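Local coordinates for tyrosine--tRNA ligase (Pyrococcus horikoshii, PDB 2CYC), which binds L-tyrosine and, as a class I aminoacyl-tRNA synthetase, probably activates it with ATP and transfers it to tRNA(Tyr), at residues Leu11-Thr15 / Glu294-Glu300; Asp74-Trp78 / Leu87-Gln91; Glu301-Val307 / Val317-Phe322. All blocks are in the same frame, centred on the assembly; numbering follows the deposited sequence.

In the fold
Contacts 1 and 3 are neighbours, with centres about 13 Å apart. Helix 288-297, which carries part of contact 1, is followed in the chain, after a short loop, by strand 305-307 of contact 3, and the ring of Phe-298 bridges them: its CD2 lies 3.4 Å from Phe-322 N and 3.5 Å from Thr-303 CG2. Contact 2 sits on the opposite side of the chain's centre, its centre about 32 Å from that of contact 1 and about 42 Å from that of contact 3, although its residues are nested inside the long loop that contact 1 closes. It alone reaches the substrate pocket, through His-76 against the bound tyrosine. Contacts 1 and 3 lie away from that pocket and the KMSKS motif.

Contact 1 (Leu11-Thr15 / Glu294-Glu300); sequences LKKPT and EYIIFRE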
loop_
_atom_site.group_PDB
_atom_site.type_symbol
_atom_site.label_atom_id
_atom_site.label_comp_id
_atom_site.label_asym_id
_atom_site.label_seq_id
_atom_site.Cartn_x
_atom_site.Cartn_y
_atom_site.Cartn_z
ATOM N N LEU A 11 -19.572 -24.338 13.818
ATOM C CA LEU A 11 -19.647 -23.824 15.180
ATOM C C LEU A 11 -18.907 -24.603 16.269
ATOM O O LEU A 11 -18.510 -24.020 17.272
ATOM C CB LEU A 11 -21.120 -23.684 15.578
ATOM C CG LEU A 11 -21.869 -22.424 15.132
ATOM C CD1 LEU A 11 -21.436 -21.263 15.996
ATOM C CD2 LEU A 11 -21.597 -22.122 13.660
ATOM N N LYS A 12 -18.697 -25.899 16.083
ATOM C CA LYS A 12 -18.041 -26.686 17.122
ATOM C C LYS A 12 -16.632 -26.230 17.493
ATOM O O LYS A 12 -15.875 -25.729 16.647
ATOM C CB LYS A 12 -18.012 -28.166 16.737
ATOM C CG LYS A 12 -17.333 -28.449 15.420
ATOM C CD LYS A 12 -17.346 -29.944 15.082
ATOM C CE LYS A 12 -16.455 -30.753 16.017
ATOM N NZ LYS A 12 -16.104 -32.074 15.434
ATOM N N LYS A 13 -16.290 -26.405 18.772
ATOM C CA LYS A 13 -14.976 -26.018 19.279
ATOM C C LYS A 13 -13.921 -26.670 18.417
ATOM O O LYS A 13 -14.120 -27.770 17.920
ATOM C CB LYS A 13 -14.803 -26.459 20.735
ATOM C CG LYS A 13 -15.612 -25.627 21.706
ATOM C CD LYS A 13 -15.303 -25.977 23.154
ATOM C CE LYS A 13 -15.650 -24.806 24.072
ATOM N NZ LYS A 13 -17.015 -24.263 23.819
ATOM N N PRO A 14 -12.745 -26.040 18.300
ATOM C CA PRO A 14 -12.335 -24.777 18.925
ATOM C C PRO A 14 -12.905 -23.451 18.402
ATOM O O PRO A 14 -12.374 -22.391 18.724
ATOM C CB PRO A 14 -10.813 -24.835 18.816
ATOM C CG PRO A 14 -10.633 -25.461 17.456
ATOM C CD PRO A 14 -11.654 -26.598 17.479
ATOM N N THR A 15 -13.957 -23.486 17.596
ATOM C CA THR A 15 -14.527 -22.226 17.127
ATOM C C THR A 15 -14.895 -21.392 18.356
ATOM O O THR A 15 -15.462 -21.912 19.317
ATOM C CB THR A 15 -15.814 -22.435 16.314
ATOM O OG1 THR A 15 -15.498 -23.072 15.074
ATOM C CG2 THR A 15 -16.498 -21.095 16.048
ATOM N N GLU A 294 -9.494 -28.705 27.671
ATOM C CA GLU A 294 -10.788 -28.364 27.114
ATOM C C GLU A 294 -10.829 -28.331 25.590
ATOM O O GLU A 294 -11.723 -28.911 24.988
ATOM C CB GLU A 294 -11.266 -27.006 27.633
ATOM C CG GLU A 294 -12.664 -26.661 27.106
ATOM C CD GLU A 294 -13.207 -25.365 27.658
ATOM O OE1 GLU A 294 -14.395 -25.076 27.415
ATOM O OE2 GLU A 294 -12.449 -24.629 28.326
ATOM N N TYR A 295 -9.861 -27.657 24.972
ATOM C CA TYR A 295 -9.845 -27.517 23.518
ATOM C C TYR A 295 -9.185 -28.610 22.682
ATOM O O TYR A 295 -9.449 -28.712 21.490
ATOM C CB TYR A 295 -9.263 -26.153 23.165
ATOM C CG TYR A 295 -10.205 -25.046 23.557
ATOM C CD1 TYR A 295 -11.246 -24.663 22.711
ATOM C CD2 TYR A 295 -10.101 -24.421 24.806
ATOM C CE1 TYR A 295 -12.165 -23.682 23.098
ATOM C CE2 TYR A 295 -11.014 -23.443 25.205
ATOM C CZ TYR A 295 -12.042 -23.079 24.346
ATOM O OH TYR A 295 -12.947 -22.115 24.734
ATOM N N ILE A 296 -8.332 -29.422 23.293
ATOM C CA ILE A 296 -7.694 -30.502 22.553
ATOM C C ILE A 296 -8.344 -31.833 22.928
ATOM O O ILE A 296 -9.047 -32.448 22.118
ATOM C CB ILE A 296 -6.160 -30.567 22.830
ATOM C CG1 ILE A 296 -5.492 -29.258 22.377
ATOM C CG2 ILE A 296 -5.541 -31.747 22.082
ATOM C CD1 ILE A 296 -3.967 -29.238 22.524
ATOM N N ILE A 297 -8.145 -32.254 24.174
ATOM C CA ILE A 297 -8.682 -33.528 24.646
ATOM C C ILE A 297 -10.209 -33.667 24.550
ATOM O O ILE A 297 -10.708 -34.717 24.148
ATOM C CB ILE A 297 -8.196 -33.800 26.091
ATOM C CG1 ILE A 297 -6.658 -33.832 26.093
ATOM C CG2 ILE A 297 -8.774 -35.121 26.606
ATOM C CD1 ILE A 297 -6.011 -34.020 27.461
ATOM N N PHE A 298 -10.951 -32.624 24.913
ATOM C CA PHE A 298 -12.410 -32.683 24.817
ATOM C C PHE A 298 -12.914 -31.866 23.636
ATOM O O PHE A 298 -13.972 -31.235 23.706
ATOM C CB PHE A 298 -13.079 -32.186 26.112
ATOM C CG PHE A 298 -12.876 -33.107 27.270
ATOM C CD1 PHE A 298 -11.782 -32.953 28.115
ATOM C CD2 PHE A 298 -13.719 -34.199 27.455
ATOM C CE1 PHE A 298 -11.524 -33.877 29.122
ATOM C CE2 PHE A 298 -13.470 -35.129 28.457
ATOM C CZ PHE A 298 -12.367 -34.968 29.291
ATOM N N ARG A 299 -12.137 -31.864 22.557
ATOM C CA ARG A 299 -12.526 -31.139 21.360
ATOM C C ARG A 299 -13.888 -31.672 20.951
ATOM O O ARG A 299 -14.782 -30.915 20.603
ATOM C CB ARG A 299 -11.525 -31.379 20.234
ATOM C CG ARG A 299 -11.914 -30.672 18.960
ATOM C CD ARG A 299 -10.801 -30.769 17.973
ATOM N NE ARG A 299 -10.630 -32.123 17.466
ATOM C CZ ARG A 299 -11.231 -32.586 16.375
ATOM N NH1 ARG A 299 -12.047 -31.803 15.683
ATOM N NH2 ARG A 299 -10.987 -33.821 15.962
ATOM N N GLU A 300 -14.028 -32.989 20.999
ATOM C CA GLU A 300 -15.285 -33.632 20.665
ATOM C C GLU A 300 -15.732 -34.466 21.854
ATOM O O GLU A 300 -15.064 -35.421 22.242
ATOM C CB GLU A 300 -15.123 -34.525 19.437
ATOM C CG GLU A 300 -14.631 -33.784 18.199
ATOM C CD GLU A 300 -14.722 -34.624 16.942
ATOM O OE1 GLU A 300 -14.378 -34.118 15.852
ATOM O OE2 GLU A 300 -15.140 -35.794 17.045
HETATM O O HOH W 1 -13.283 -29.391 16.097
#
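Leu-11 ends helix 3-11. Lys-12, first out of the helix, stretches its side chain to Glu-300, with a 2.7 Å salt bridge between Lys-12 NZ and Glu-300 OE1; Asp-60 is its second acidic partner. Arg-299 joins the network: its NH1 is 3.3 Å from Glu-300 OE1, a purely electrostatic pairing because the oxygen lies well out of the guanidinium plane. At Lys-13 the carbonyl O receives a hydrogen bond from water 1 (2.6 Å), which accepts one from Arg-299 NH1 (2.7 Å), while the aliphatic CE rests 3.8 Å from Tyr-295 CE1. Pro-14, behind a cis peptide bond, sets its CB 3.9 Å from Tyr-295 CD1; the ring also stacks on His-224. This end is mainly apolar, the Lys-13 and Glu-294 charges lying near each other but beyond a salt bridge. Thr-15 turns away into strand 15-19. The loop is thus tied to the end of helix 288-297 and the turn after it, where Glu-300 lies between Lys-12 NZ and Arg-299 NH1, 4.1 Å apart, and offsets their repulsion.

Contact 2 (Asp74-Trp78 / Leu87-Gln91); sequences DWHSW and LEVIQ. With TYR (tyrosine), chain C.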
loop_
_atom_site.group_PDB
_atom_site.type_symbol
_atom_site.label_atom_id
_atom_site.label_comp_id
_atom_site.label_asym_id
_atom_site.label_seq_id
_atom_site.Cartn_x
_atom_site.Cartn_y
_atom_site.Cartn_z
ATOM N N ASP A 74 3.932 -15.667 2.386
ATOM C CA ASP A 74 5.350 -15.344 2.255
ATOM C C ASP A 74 5.721 -13.860 2.234
ATOM O O ASP A 74 6.509 -13.428 3.080
ATOM C CB ASP A 74 5.996 -16.105 1.063
ATOM C CG ASP A 74 5.279 -15.895 -0.275
ATOM O OD1 ASP A 74 4.192 -15.274 -0.328
ATOM O OD2 ASP A 74 5.825 -16.381 -1.292
ATOM N N TRP A 75 5.171 -13.075 1.305
ATOM C CA TRP A 75 5.498 -11.644 1.267
ATOM C C TRP A 75 5.092 -10.990 2.580
ATOM O O TRP A 75 5.778 -10.085 3.070
ATOM C CB TRP A 75 4.785 -10.921 0.114
ATOM C CG TRP A 75 5.355 -11.199 -1.239
ATOM C CD1 TRP A 75 6.097 -12.291 -1.614
ATOM C CD2 TRP A 75 5.145 -10.429 -2.431
ATOM N NE1 TRP A 75 6.353 -12.247 -2.966
ATOM C CE2 TRP A 75 5.782 -11.118 -3.494
ATOM C CE3 TRP A 75 4.476 -9.227 -2.709
ATOM C CZ2 TRP A 75 5.769 -10.645 -4.816
ATOM C CZ3 TRP A 75 4.459 -8.752 -4.027
ATOM C CH2 TRP A 75 5.105 -9.464 -5.062
ATOM N N HIS A 76 3.979 -11.445 3.150
ATOM C CA HIS A 76 3.496 -10.892 4.415
ATOM C C HIS A 76 4.556 -11.097 5.497
ATOM O O HIS A 76 4.839 -10.190 6.271
ATOM C CB HIS A 76 2.193 -11.576 4.867
ATOM C CG HIS A 76 1.105 -11.565 3.839
ATOM N ND1 HIS A 76 1.163 -12.316 2.683
ATOM C CD2 HIS A 76 -0.096 -10.935 3.819
ATOM C CE1 HIS A 76 0.043 -12.153 1.999
ATOM N NE2 HIS A 76 -0.738 -11.320 2.667
ATOM N N SER A 77 5.128 -12.296 5.548
ATOM C CA SER A 77 6.156 -12.624 6.535
ATOM C C SER A 77 7.419 -11.810 6.280
ATOM O O SER A 77 8.118 -11.422 7.214
ATOM C CB SER A 77 6.485 -14.121 6.483
ATOM O OG SER A 77 5.333 -14.901 6.740
ATOM N N TRP A 78 7.709 -11.576 5.005
ATOM C CA TRP A 78 8.867 -10.787 4.596
ATOM C C TRP A 78 8.668 -9.358 5.125
ATOM O O TRP A 78 9.570 -8.760 5.718
ATOM C CB TRP A 78 8.958 -10.819 3.065
ATOM C CG TRP A 78 9.762 -9.723 2.412
ATOM C CD1 TRP A 78 10.987 -9.246 2.801
ATOM C CD2 TRP A 78 9.404 -8.996 1.227
ATOM N NE1 TRP A 78 11.412 -8.267 1.926
ATOM C CE2 TRP A 78 10.461 -8.093 0.953
ATOM C CE3 TRP A 78 8.288 -9.024 0.366
ATOM C CZ2 TRP A 78 10.438 -7.215 -0.148
ATOM C CZ3 TRP A 78 8.262 -8.156 -0.730
ATOM C CH2 TRP A 78 9.337 -7.258 -0.976
ATOM N N LEU A 87 13.070 -13.222 2.186
ATOM C CA LEU A 87 11.962 -13.807 1.438
ATOM C C LEU A 87 12.300 -15.186 0.875
ATOM O O LEU A 87 11.464 -16.087 0.895
ATOM C CB LEU A 87 11.545 -12.866 0.303
ATOM C CG LEU A 87 10.354 -13.311 -0.556
ATOM C CD1 LEU A 87 9.141 -13.575 0.338
ATOM C CD2 LEU A 87 10.034 -12.228 -1.576
ATOM N N GLU A 88 13.525 -15.344 0.377
ATOM C CA GLU A 88 13.978 -16.616 -0.187
ATOM C C GLU A 88 13.884 -17.742 0.842
ATOM O O GLU A 88 13.387 -18.829 0.543
ATOM C CB GLU A 88 15.434 -16.507 -0.632
ATOM C CG GLU A 88 15.706 -15.427 -1.645
ATOM C CD GLU A 88 15.707 -15.970 -3.045
ATOM O OE1 GLU A 88 14.677 -16.555 -3.445
ATOM O OE2 GLU A 88 16.738 -15.816 -3.739
ATOM N N VAL A 89 14.396 -17.481 2.043
ATOM C CA VAL A 89 14.370 -18.472 3.105
ATOM C C VAL A 89 12.932 -18.718 3.550
ATOM O O VAL A 89 12.549 -19.856 3.846
ATOM C CB VAL A 89 15.233 -18.022 4.309
ATOM C CG1 VAL A 89 15.101 -19.017 5.453
ATOM C CG2 VAL A 89 16.699 -17.923 3.880
ATOM N N ILE A 90 12.142 -17.646 3.600
ATOM C CA ILE A 90 10.740 -17.747 3.981
ATOM C C ILE A 90 10.036 -18.720 3.036
ATOM O O ILE A 90 9.311 -19.616 3.470
ATOM C CB ILE A 90 10.063 -16.354 3.916
ATOM C CG1 ILE A 90 10.471 -15.546 5.149
ATOM C CG2 ILE A 90 8.534 -16.487 3.815
ATOM C CD1 ILE A 90 10.138 -14.059 5.055
ATOM N N GLN A 91 10.288 -18.559 1.742
ATOM C CA GLN A 91 9.669 -19.413 0.736
ATOM C C GLN A 91 10.109 -20.877 0.795
ATOM O O GLN A 91 9.302 -21.788 0.595
ATOM C CB GLN A 91 9.905 -18.811 -0.655
ATOM C CG GLN A 91 9.029 -17.572 -0.871
ATOM C CD GLN A 91 9.339 -16.800 -2.144
ATOM O OE1 GLN A 91 8.458 -16.153 -2.718
ATOM N NE2 GLN A 91 10.586 -16.844 -2.577
HETATM N N TYR C . -1.839 -12.224 9.824
HETATM C CA TYR C . -1.795 -13.713 9.940
HETATM C C TYR C . -0.957 -14.129 11.148
HETATM O O TYR C . -0.302 -13.248 11.746
HETATM C CB TYR C . -1.208 -14.326 8.659
HETATM C CG TYR C . -2.062 -14.091 7.428
HETATM C CD1 TYR C . -3.366 -14.578 7.355
HETATM C CD2 TYR C . -1.564 -13.379 6.333
HETATM C CE1 TYR C . -4.161 -14.357 6.216
HETATM C CE2 TYR C . -2.339 -13.162 5.195
HETATM C CZ TYR C . -3.636 -13.647 5.142
HETATM O OH TYR C . -4.403 -13.415 4.013
HETATM O OXT TYR C . -0.960 -15.331 11.477
#
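Two helices joined by a short connection pack here; segments 74-78 and 87-91 cross at 136° between their N-to-C directions, an oblique antiparallel packing, with their axes 9.2 Å apart at closest approach. Trp-78 faces Leu-87 at one end (CA to CA 5.4 Å) and Asp-74 faces Gln-91 at the other (CA to CA 6.1 Å). The bumps come from helix 87-91. Leu-87 pushes CD1 into a hollow lined by Asp-74 and both indoles, touching Asp-74 O at 3.8 Å, Trp-75 CD1 at 3.8 Å and Trp-78 CB at 3.9 Å, while its CD2 lies over one face of the Trp-78 indole. Ile-90 fills the next groove: CG2 lies 3.7 Å from Asp-74 CA, and CD1 reaches 3.5 Å from Trp-78 N and 3.9 Å from Ser-77 CB. The small Ser-77 leaves room for the tip of Ile-90. The polar ends find partners outside the pair: Asp-74 OD2 hydrogen-bonds Ser-122 OG, and Ser-77 OG hydrogen-bonds Ile-42 N and Ala-73 O.

His-76 leaves the same helix on the side turned away from 87-91. The bound tyrosine lies over a face of its ring, with His-76 CD2 3.4 Å from the ligand's CE2, and Tyr-168 meets His-76 edge-to-face. The helix pair belongs to the beta-alpha-beta crossover from strand 69-72 to the adjacent parallel strand 117-120 in the Rossmann-type catalytic domain. Helix 122-125 covers Trp-75, and Gln-132, Ile-135 and Lys-139 of the second subunit reach Trp-75, Trp-78 and Leu-87.

Contact 3 (Glu301-Val307 / Val317-Phe322); sequences EPTEFTV and VTYTTF
Residues 305-307 and 317-319 form a two-stranded antiparallel hairpin (phi -105 to -139°, psi 112 to 147°), their short axes 4.4 Å apart and at 156°. CA atoms pair Phe-305/Tyr-319 (5.0 Å), Thr-306/Thr-318 (4.0 Å) and Val-307/Val-317 (5.4 Å).

The first and last are hydrogen-bonded pairs: Phe-305 N–Tyr-319 O 2.8 Å, Tyr-319 N–Phe-305 O 2.7 Å, Val-307 N–Val-317 O 2.8 Å, Val-317 N–Val-307 O 3.0 Å. Thr-303 N–Thr-320 O (3.1 Å) follows, where Thr-320 (-112/-24) breaks from beta.

In the non-hydrogen-bonded pair, Thr-306 OG1 and Thr-318 OG1 (both chi1 m) are hydrogen-bonded at 2.5 Å. Before cis Pro-302, Glu-301 OE1 (chi1 p) accepts a hydrogen bond from Phe-322 N at 3.0 Å; Thr-321 N-caps helix 322-330.

On the other face Val-307 (chi1 t) CB lies 3.9 Å from Val-317 CG1, its CG2 4.2 Å from Tyr-319 (chi1 m) CE1.

That face, with Phe-305 (chi1 t), packs on helices 322-330 and 336-350; Phe-305 and Phe-322 also reach helix 288-297, and Tyr-319 OH is hydrogen-bonded to Asp-328.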
loop_
_atom_site.group_PDB
_atom_site.type_symbol
_atom_site.label_atom_id
_atom_site.label_comp_id
_atom_site.label_asym_id
_atom_site.label_seq_id
_atom_site.Cartn_x
_atom_site.Cartn_y
_atom_site.Cartn_z
ATOM N N GLU A 301 -16.852 -34.085 22.453
ATOM C CA GLU A 301 -17.377 -34.825 23.587
ATOM C C GLU A 301 -18.841 -35.187 23.353
ATOM O O GLU A 301 -19.537 -34.535 22.571
ATOM C CB GLU A 301 -17.187 -34.028 24.893
ATOM C CG GLU A 301 -17.592 -32.565 24.844
ATOM C CD GLU A 301 -17.102 -31.777 26.055
ATOM O OE1 GLU A 301 -17.407 -32.177 27.196
ATOM O OE2 GLU A 301 -16.413 -30.750 25.865
ATOM N N PRO A 302 -19.328 -36.239 24.029
ATOM C CA PRO A 302 -18.547 -37.048 24.970
ATOM C C PRO A 302 -17.414 -37.863 24.356
ATOM O O PRO A 302 -17.440 -38.244 23.180
ATOM C CB PRO A 302 -19.606 -37.927 25.625
ATOM C CG PRO A 302 -20.574 -38.151 24.498
ATOM C CD PRO A 302 -20.702 -36.762 23.904
ATOM N N THR A 303 -16.410 -38.108 25.183
ATOM C CA THR A 303 -15.246 -38.881 24.810
ATOM C C THR A 303 -14.807 -39.533 26.112
ATOM O O THR A 303 -15.500 -39.424 27.124
ATOM C CB THR A 303 -14.114 -37.973 24.261
ATOM O OG1 THR A 303 -12.950 -38.766 23.985
ATOM C CG2 THR A 303 -13.762 -36.886 25.269
ATOM N N GLU A 304 -13.670 -40.212 26.094
ATOM C CA GLU A 304 -13.175 -40.851 27.298
ATOM C C GLU A 304 -11.736 -40.450 27.563
ATOM O O GLU A 304 -10.848 -40.730 26.758
ATOM C CB GLU A 304 -13.278 -42.376 27.179
ATOM C CG GLU A 304 -14.655 -42.939 27.519
ATOM C CD GLU A 304 -14.723 -44.450 27.357
ATOM O OE1 GLU A 304 -13.792 -45.141 27.823
ATOM O OE2 GLU A 304 -15.708 -44.948 26.770
ATOM N N PHE A 305 -11.519 -39.765 28.681
ATOM C CA PHE A 305 -10.177 -39.351 29.079
ATOM C C PHE A 305 -9.933 -39.904 30.480
ATOM O O PHE A 305 -10.578 -39.487 31.447
ATOM C CB PHE A 305 -10.042 -37.824 29.085
ATOM C CG PHE A 305 -8.669 -37.347 29.486
ATOM C CD1 PHE A 305 -7.533 -37.805 28.814
ATOM C CD2 PHE A 305 -8.507 -36.447 30.537
ATOM C CE1 PHE A 305 -6.249 -37.376 29.184
ATOM C CE2 PHE A 305 -7.222 -36.006 30.920
ATOM C CZ PHE A 305 -6.092 -36.474 30.239
ATOM N N THR A 306 -9.006 -40.848 30.576
ATOM C CA THR A 306 -8.700 -41.485 31.849
ATOM C C THR A 306 -7.397 -41.045 32.500
ATOM O O THR A 306 -6.356 -40.996 31.854
ATOM C CB THR A 306 -8.641 -43.032 31.694
ATOM O OG1 THR A 306 -9.906 -43.514 31.233
ATOM C CG2 THR A 306 -8.314 -43.701 33.033
ATOM N N VAL A 307 -7.472 -40.719 33.785
ATOM C CA VAL A 307 -6.292 -40.342 34.556
ATOM C C VAL A 307 -6.025 -41.533 35.473
ATOM O O VAL A 307 -6.827 -41.830 36.363
ATOM C CB VAL A 307 -6.538 -39.085 35.418
ATOM C CG1 VAL A 307 -5.308 -38.798 36.290
ATOM C CG2 VAL A 307 -6.843 -37.888 34.519
ATOM N N VAL A 317 -9.627 -42.724 37.115
ATOM C CA VAL A 317 -10.873 -42.004 36.907
ATOM C C VAL A 317 -10.984 -41.654 35.429
ATOM O O VAL A 317 -10.046 -41.130 34.831
ATOM C CB VAL A 317 -10.957 -40.711 37.771
ATOM C CG1 VAL A 317 -9.752 -39.813 37.519
ATOM C CG2 VAL A 317 -12.255 -39.964 37.460
ATOM N N THR A 318 -12.133 -41.969 34.840
ATOM C CA THR A 318 -12.370 -41.696 33.427
ATOM C C THR A 318 -13.394 -40.587 33.268
ATOM O O THR A 318 -14.484 -40.653 33.836
ATOM C CB THR A 318 -12.871 -42.958 32.702
ATOM O OG1 THR A 318 -11.848 -43.959 32.746
ATOM C CG2 THR A 318 -13.210 -42.650 31.250
ATOM N N TYR A 319 -13.034 -39.558 32.510
ATOM C CA TYR A 319 -13.944 -38.445 32.282
ATOM C C TYR A 319 -14.540 -38.506 30.881
ATOM O O TYR A 319 -13.884 -38.949 29.936
ATOM C CB TYR A 319 -13.221 -37.116 32.470
ATOM C CG TYR A 319 -12.665 -36.918 33.857
ATOM C CD1 TYR A 319 -11.368 -37.326 34.177
ATOM C CD2 TYR A 319 -13.431 -36.311 34.854
ATOM C CE1 TYR A 319 -10.843 -37.130 35.456
ATOM C CE2 TYR A 319 -12.915 -36.111 36.136
ATOM C CZ TYR A 319 -11.623 -36.521 36.427
ATOM O OH TYR A 319 -11.111 -36.311 37.683
ATOM N N THR A 320 -15.787 -38.060 30.754
ATOM C CA THR A 320 -16.463 -38.074 29.466
ATOM C C THR A 320 -16.688 -36.671 28.939
ATOM O O THR A 320 -16.838 -36.471 27.734
ATOM C CB THR A 320 -17.820 -38.796 29.550
ATOM O OG1 THR A 320 -18.638 -38.160 30.541
ATOM C CG2 THR A 320 -17.617 -40.263 29.916
ATOM N N THR A 321 -16.729 -35.695 29.839
ATOM C CA THR A 321 -16.914 -34.312 29.422
ATOM C C THR A 321 -15.930 -33.427 30.170
ATOM O O THR A 321 -15.484 -33.765 31.267
ATOM C CB THR A 321 -18.341 -33.796 29.704
ATOM O OG1 THR A 321 -18.520 -33.628 31.114
ATOM C CG2 THR A 321 -19.384 -34.780 29.168
ATOM N N PHE A 322 -15.588 -32.293 29.572
ATOM C CA PHE A 322 -14.660 -31.381 30.202
ATOM C C PHE A 322 -15.231 -30.895 31.524
ATOM O O PHE A 322 -14.514 -30.787 32.526
ATOM C CB PHE A 322 -14.389 -30.185 29.299
ATOM C CG PHE A 322 -13.545 -29.126 29.949
ATOM C CD1 PHE A 322 -12.233 -29.396 30.319
ATOM C CD2 PHE A 322 -14.073 -27.870 30.220
ATOM C CE1 PHE A 322 -11.461 -28.431 30.950
ATOM C CE2 PHE A 322 -13.307 -26.894 30.851
ATOM C CZ PHE A 322 -11.997 -27.178 31.217
#